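Local coordinates for protein elongation factor G (Thermus thermophilus, PDB 2DY1) that binds GTP with magnesium and probably acts as a translational GTPase in the elongation phase of protein synthesis, at residues A[279-290]-A[301-310]. Numbering follows the deposited sequence.
Sequences FGDGPPLAKVFK and AYLRLYRGRL
A301 sets its CB 4.1 Å from V288 CG1, on a strand that runs antiparallel to 285-290. Y302 bonds through its N to K290 O and through its O to F289 N, one residue facing two: a first beta bulge. Its CB sits off-centre over the F289 ring, while K290 CE lies over a face of the phenol; K290 NZ itself is engaged by E90. L303 CD1 meets V288 CG2 at 3.6 Å, on the sheet face shared with A286 and L305. R304 exchanges both backbone bonds with K287. Its chain bends at chi2 (65°), laying the guanidinium plane against Y306 CD1, with NE bonded to L305 O and the far end held by A97 and D99. Y306 shifts the register a second time, and L285 O takes both amides, Y306 N at 2.8 Å and R307 N at 3.3 Å. The extra residue is thereby turned toward F279: Y306 CB stands over the centre of that ring, 3.8 Å from the centroid, the two rings inclined at 45°, while OH reaches E96 O. R307 stays on the face of L285, K287 and R304; its chain runs past G280 and G282 and bends at chi3, bringing NE to P283 O, 2.9 Å away and nearly straight at 171°. G308 lies against P284, their CA atoms 4.0 Å apart. The whole is an antiparallel hairpin of elongation factor G domain 2, its register shifted by two bulges, the classic one being Y306 and R307 against L285, on the side that meets the GTP-binding domain.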
# COMPACT_ATOMS: atom_id res chain seq x y z
N PHE A 279 -9.97 11.70 -21.01
CA PHE A 279 -9.64 10.66 -22.00
C PHE A 279 -10.14 10.89 -23.41
O PHE A 279 -9.77 10.14 -24.32
CB PHE A 279 -10.22 9.31 -21.56
CG PHE A 279 -9.61 8.75 -20.32
CD1 PHE A 279 -8.40 8.07 -20.37
CD2 PHE A 279 -10.21 8.97 -19.09
CE1 PHE A 279 -7.80 7.60 -19.19
CE2 PHE A 279 -9.61 8.51 -17.92
CZ PHE A 279 -8.42 7.84 -17.97
N GLY A 280 -11.00 11.89 -23.59
CA GLY A 280 -11.59 12.13 -24.89
C GLY A 280 -12.62 11.03 -25.15
O GLY A 280 -12.90 10.21 -24.27
N ASP A 281 -13.20 11.02 -26.35
CA ASP A 281 -14.19 10.00 -26.69
C ASP A 281 -13.47 8.93 -27.48
O ASP A 281 -12.42 9.18 -28.07
CB ASP A 281 -15.33 10.59 -27.52
CG ASP A 281 -16.21 11.54 -26.73
OD1 ASP A 281 -16.76 11.13 -25.68
OD2 ASP A 281 -16.36 12.71 -27.16
N GLY A 282 -14.02 7.72 -27.48
CA GLY A 282 -13.37 6.65 -28.21
C GLY A 282 -13.84 5.29 -27.79
O GLY A 282 -14.84 5.16 -27.06
N PRO A 283 -13.14 4.23 -28.22
CA PRO A 283 -13.53 2.86 -27.88
C PRO A 283 -13.40 2.61 -26.39
O PRO A 283 -12.61 3.26 -25.71
CB PRO A 283 -12.53 1.99 -28.65
CG PRO A 283 -11.83 2.94 -29.60
CD PRO A 283 -11.83 4.25 -28.90
N PRO A 284 -14.18 1.65 -25.88
CA PRO A 284 -14.15 1.28 -24.47
C PRO A 284 -12.74 1.03 -23.95
O PRO A 284 -11.90 0.38 -24.61
CB PRO A 284 -15.01 0.03 -24.44
CG PRO A 284 -16.08 0.35 -25.44
CD PRO A 284 -15.29 0.97 -26.58
N LEU A 285 -12.45 1.58 -22.77
CA LEU A 285 -11.16 1.40 -22.10
C LEU A 285 -11.56 1.34 -20.64
O LEU A 285 -12.26 2.22 -20.16
CB LEU A 285 -10.22 2.58 -22.31
CG LEU A 285 -8.92 2.52 -21.49
CD1 LEU A 285 -8.08 1.29 -21.86
CD2 LEU A 285 -8.13 3.80 -21.70
N ALA A 286 -11.16 0.26 -19.97
CA ALA A 286 -11.52 0.05 -18.57
C ALA A 286 -10.41 -0.68 -17.83
O ALA A 286 -9.46 -1.22 -18.42
CB ALA A 286 -12.80 -0.78 -18.49
N LYS A 287 -10.54 -0.73 -16.51
CA LYS A 287 -9.54 -1.41 -15.71
C LYS A 287 -10.18 -1.95 -14.43
O LYS A 287 -11.07 -1.31 -13.88
CB LYS A 287 -8.42 -0.43 -15.35
CG LYS A 287 -7.32 -1.03 -14.53
CD LYS A 287 -6.12 -0.09 -14.44
CE LYS A 287 -5.01 -0.70 -13.61
NZ LYS A 287 -3.80 0.15 -13.61
N VAL A 288 -9.74 -3.12 -13.99
CA VAL A 288 -10.24 -3.70 -12.73
C VAL A 288 -9.35 -3.03 -11.67
O VAL A 288 -8.16 -3.31 -11.60
CB VAL A 288 -10.01 -5.22 -12.69
CG1 VAL A 288 -10.41 -5.79 -11.34
CG2 VAL A 288 -10.84 -5.91 -13.79
N PHE A 289 -9.93 -2.13 -10.86
CA PHE A 289 -9.11 -1.42 -9.87
C PHE A 289 -9.11 -2.08 -8.51
O PHE A 289 -8.27 -1.77 -7.68
CB PHE A 289 -9.52 0.06 -9.76
CG PHE A 289 -10.85 0.30 -9.14
CD1 PHE A 289 -10.95 0.58 -7.76
CD2 PHE A 289 -12.01 0.30 -9.92
CE1 PHE A 289 -12.23 0.87 -7.19
CE2 PHE A 289 -13.26 0.58 -9.37
CZ PHE A 289 -13.37 0.86 -8.00
N LYS A 290 -10.08 -2.95 -8.28
CA LYS A 290 -10.11 -3.71 -7.02
C LYS A 290 -10.99 -4.93 -7.17
O LYS A 290 -11.82 -5.02 -8.10
CB LYS A 290 -10.62 -2.87 -5.84
CG LYS A 290 -12.08 -2.52 -5.90
CD LYS A 290 -12.63 -1.98 -4.57
CE LYS A 290 -12.96 -3.13 -3.61
NZ LYS A 290 -13.14 -2.67 -2.19
N ALA A 301 -15.44 -8.24 -9.41
CA ALA A 301 -14.41 -7.37 -9.93
C ALA A 301 -15.02 -5.99 -10.08
O ALA A 301 -16.17 -5.84 -10.55
CB ALA A 301 -13.91 -7.89 -11.29
N TYR A 302 -14.29 -4.97 -9.65
CA TYR A 302 -14.78 -3.61 -9.74
C TYR A 302 -14.04 -2.93 -10.87
O TYR A 302 -12.81 -2.80 -10.84
CB TYR A 302 -14.54 -2.90 -8.40
CG TYR A 302 -15.42 -3.50 -7.32
CD1 TYR A 302 -16.60 -2.88 -6.92
CD2 TYR A 302 -15.08 -4.71 -6.73
CE1 TYR A 302 -17.43 -3.47 -5.95
CE2 TYR A 302 -15.91 -5.31 -5.78
CZ TYR A 302 -17.06 -4.69 -5.40
OH TYR A 302 -17.85 -5.30 -4.46
N LEU A 303 -14.81 -2.52 -11.86
CA LEU A 303 -14.26 -1.95 -13.07
C LEU A 303 -14.56 -0.49 -13.24
O LEU A 303 -15.69 -0.08 -13.08
CB LEU A 303 -14.86 -2.66 -14.29
CG LEU A 303 -14.33 -3.97 -14.84
CD1 LEU A 303 -14.31 -5.03 -13.77
CD2 LEU A 303 -15.23 -4.39 -16.02
N ARG A 304 -13.54 0.28 -13.59
CA ARG A 304 -13.75 1.68 -13.92
C ARG A 304 -13.78 1.73 -15.45
O ARG A 304 -12.87 1.22 -16.10
CB ARG A 304 -12.61 2.56 -13.43
CG ARG A 304 -12.56 3.94 -14.15
CD ARG A 304 -13.78 4.82 -13.85
NE ARG A 304 -13.92 5.86 -14.87
CZ ARG A 304 -13.25 7.01 -14.90
NH1 ARG A 304 -12.37 7.32 -13.95
NH2 ARG A 304 -13.43 7.83 -15.94
N LEU A 305 -14.83 2.34 -16.00
CA LEU A 305 -14.93 2.51 -17.45
C LEU A 305 -14.42 3.92 -17.70
O LEU A 305 -15.07 4.91 -17.35
CB LEU A 305 -16.40 2.37 -17.90
CG LEU A 305 -16.67 2.49 -19.41
CD1 LEU A 305 -15.89 1.43 -20.17
CD2 LEU A 305 -18.16 2.33 -19.66
N TYR A 306 -13.23 4.01 -18.28
CA TYR A 306 -12.61 5.31 -18.53
C TYR A 306 -13.12 6.00 -19.75
O TYR A 306 -13.18 7.23 -19.81
CB TYR A 306 -11.09 5.15 -18.69
CG TYR A 306 -10.33 4.71 -17.44
CD1 TYR A 306 -10.20 5.56 -16.35
CD2 TYR A 306 -9.71 3.46 -17.38
CE1 TYR A 306 -9.45 5.19 -15.22
CE2 TYR A 306 -8.96 3.07 -16.25
CZ TYR A 306 -8.84 3.95 -15.18
OH TYR A 306 -8.07 3.57 -14.09
N ARG A 307 -13.48 5.20 -20.74
CA ARG A 307 -13.91 5.76 -22.02
C ARG A 307 -14.83 4.78 -22.65
O ARG A 307 -14.72 3.59 -22.40
CB ARG A 307 -12.68 5.94 -22.92
CG ARG A 307 -12.90 6.75 -24.21
CD ARG A 307 -11.57 6.92 -24.94
NE ARG A 307 -11.02 5.63 -25.37
CZ ARG A 307 -9.73 5.41 -25.62
NH1 ARG A 307 -8.85 6.40 -25.47
NH2 ARG A 307 -9.33 4.21 -26.00
N GLY A 308 -15.75 5.29 -23.46
CA GLY A 308 -16.67 4.43 -24.17
C GLY A 308 -17.99 4.21 -23.48
O GLY A 308 -18.25 4.74 -22.41
N ARG A 309 -18.83 3.42 -24.12
CA ARG A 309 -20.14 3.14 -23.58
C ARG A 309 -20.38 1.64 -23.68
O ARG A 309 -19.84 0.96 -24.57
CB ARG A 309 -21.18 3.94 -24.38
CG ARG A 309 -22.63 3.72 -23.98
CD ARG A 309 -23.52 4.81 -24.56
NE ARG A 309 -24.93 4.49 -24.36
CZ ARG A 309 -25.61 3.61 -25.10
NH1 ARG A 309 -25.00 2.97 -26.09
NH2 ARG A 309 -26.88 3.35 -24.83
N LEU A 310 -21.15 1.10 -22.75
CA LEU A 310 -21.46 -0.32 -22.78
C LEU A 310 -22.94 -0.59 -22.57
O LEU A 310 -23.64 0.14 -21.86
CB LEU A 310 -20.69 -1.08 -21.70
CG LEU A 310 -19.18 -1.11 -21.81
CD1 LEU A 310 -18.59 -1.70 -20.54
CD2 LEU A 310 -18.77 -1.97 -23.01
O HOH W 1 -14.06 9.22 -21.76
O HOH W 2 -9.73 1.44 -25.89